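Local coordinates for protein putative MAR1 (Leishmania donovani, PDB 1X9G) that is of unknown function but belongs to the isochorismatase superfamily and may act as a ribonuclease, at residues 133-138 with 162-167. Numbering follows the deposited sequence.
Sequences KRVFLP and PNCEIT
V135 N gives N163 O a 2.7 Å hydrogen bond, the shortest of the four backbone bonds here, the donor lying nearly on the axis of that carbonyl. Strand 134-143 leads through helix 147-158 to strand 164-167, an edge strand of the parallel sheet within this chain, in a beta-alpha-beta crossover whose two strands pair side by side, as in the Rossmann-like fold of the isochorismatase family. E165 is bonded at both ends of its backbone: its N gives to V135 O at 2.8 Å, and its O takes L137 N at 2.9 Å. T167 N follows on L137 O, and the backbone pairing continues from T167 to K139.

On the face with F136, the E165 side chain runs beside the aromatic ring, extended beyond CG (chi2 -176°), and its OE2 comes to the ring edge, 3.5 Å from CE2. The ring and carboxylate planes stand 77° apart. F136 CZ in turn lies 3.6 Å above one face of the R134 guanidinium, offset toward its rim. R134 NH2 makes a hydrogen bond to L12 O; its salt bridge to E165 OE1 is long, and the place of that oxygen is doubtful. L156 of a second subunit packs on E165 and T167.

On the other face, L137 and V135 pack on V125 of helix 117-130. C164 SG, anti to its backbone N (chi1 -173°), touches V135 CG2 and lies 3.6 Å from L137 CD1, the same methyl that meets I166 CG1 at 4.0 Å.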
# COMPACT_ATOMS: atom_id res chain seq x y z
N LYS A 133 -12.47 0.44 -19.90
CA LYS A 133 -13.61 0.41 -18.98
C LYS A 133 -13.14 0.76 -17.55
O LYS A 133 -11.96 0.56 -17.24
CB LYS A 133 -14.32 -0.94 -19.04
CG LYS A 133 -15.31 -1.01 -20.20
CD LYS A 133 -14.62 -1.42 -21.53
CE LYS A 133 -15.64 -1.96 -22.52
NZ LYS A 133 -16.29 -0.88 -23.31
N ARG A 134 -14.02 1.32 -16.72
CA ARG A 134 -13.64 1.44 -15.31
C ARG A 134 -13.93 0.11 -14.66
O ARG A 134 -15.02 -0.47 -14.85
CB ARG A 134 -14.34 2.57 -14.55
CG ARG A 134 -14.78 3.75 -15.37
CD ARG A 134 -14.35 5.11 -14.86
NE ARG A 134 -14.14 5.23 -13.41
CZ ARG A 134 -14.95 5.88 -12.57
NH1 ARG A 134 -16.08 6.44 -13.01
NH2 ARG A 134 -14.64 5.94 -11.28
N VAL A 135 -12.97 -0.42 -13.89
CA VAL A 135 -13.24 -1.64 -13.17
C VAL A 135 -13.35 -1.51 -11.64
O VAL A 135 -12.60 -0.77 -11.01
CB VAL A 135 -12.50 -2.91 -13.77
CG1 VAL A 135 -11.59 -2.60 -14.90
CG2 VAL A 135 -11.89 -3.78 -12.70
N PHE A 136 -14.36 -2.19 -11.09
CA PHE A 136 -14.72 -2.13 -9.68
C PHE A 136 -14.86 -3.52 -9.16
O PHE A 136 -15.51 -4.35 -9.79
CB PHE A 136 -16.04 -1.39 -9.46
CG PHE A 136 -16.05 -0.03 -10.06
CD1 PHE A 136 -16.37 0.15 -11.41
CD2 PHE A 136 -15.70 1.09 -9.29
CE1 PHE A 136 -16.37 1.44 -11.97
CE2 PHE A 136 -15.67 2.37 -9.83
CZ PHE A 136 -16.02 2.54 -11.17
N LEU A 137 -14.25 -3.78 -8.01
CA LEU A 137 -14.08 -5.15 -7.58
C LEU A 137 -14.49 -5.26 -6.13
O LEU A 137 -13.95 -4.59 -5.30
CB LEU A 137 -12.59 -5.58 -7.77
CG LEU A 137 -12.05 -5.60 -9.21
CD1 LEU A 137 -10.79 -4.88 -9.32
CD2 LEU A 137 -11.89 -7.05 -9.70
N PRO A 138 -15.50 -6.09 -5.82
CA PRO A 138 -15.78 -6.29 -4.40
C PRO A 138 -14.85 -7.36 -3.86
O PRO A 138 -15.03 -8.53 -4.23
CB PRO A 138 -17.21 -6.82 -4.41
CG PRO A 138 -17.28 -7.62 -5.72
CD PRO A 138 -16.43 -6.84 -6.69
N PRO A 162 -6.35 5.29 -11.77
CA PRO A 162 -7.72 5.62 -11.29
C PRO A 162 -8.84 4.79 -11.86
O PRO A 162 -9.97 4.86 -11.38
CB PRO A 162 -7.91 7.07 -11.73
CG PRO A 162 -6.97 7.26 -12.89
CD PRO A 162 -5.89 6.23 -12.82
N ASN A 163 -8.56 3.96 -12.85
CA ASN A 163 -9.64 3.23 -13.45
C ASN A 163 -9.89 1.83 -12.87
O ASN A 163 -10.78 1.14 -13.34
CB ASN A 163 -9.49 3.25 -14.96
CG ASN A 163 -9.63 4.65 -15.52
OD1 ASN A 163 -8.74 5.14 -16.21
ND2 ASN A 163 -10.72 5.34 -15.14
N CYS A 164 -9.17 1.46 -11.80
CA CYS A 164 -9.46 0.23 -11.08
C CYS A 164 -9.69 0.51 -9.60
O CYS A 164 -8.94 1.24 -9.00
CB CYS A 164 -8.30 -0.76 -11.28
SG CYS A 164 -8.61 -2.38 -10.63
N GLU A 165 -10.74 -0.03 -9.00
CA GLU A 165 -11.02 0.23 -7.58
C GLU A 165 -11.51 -0.97 -6.84
O GLU A 165 -12.48 -1.59 -7.27
CB GLU A 165 -12.04 1.34 -7.37
CG GLU A 165 -11.73 2.64 -8.13
CD GLU A 165 -12.75 3.76 -7.82
OE1 GLU A 165 -12.49 4.89 -8.27
OE2 GLU A 165 -13.79 3.49 -7.15
N ILE A 166 -10.86 -1.27 -5.73
CA ILE A 166 -11.22 -2.41 -4.92
C ILE A 166 -11.94 -1.91 -3.69
O ILE A 166 -11.37 -1.14 -2.90
CB ILE A 166 -9.98 -3.28 -4.55
CG1 ILE A 166 -9.30 -3.78 -5.83
CG2 ILE A 166 -10.36 -4.54 -3.70
CD1 ILE A 166 -8.01 -4.41 -5.57
N THR A 167 -13.19 -2.30 -3.53
CA THR A 167 -13.92 -1.96 -2.30
C THR A 167 -14.61 -3.24 -1.84
O THR A 167 -13.95 -4.26 -1.70
CB THR A 167 -14.92 -0.77 -2.49
OG1 THR A 167 -15.68 -0.97 -3.70
CG2 THR A 167 -14.19 0.62 -2.54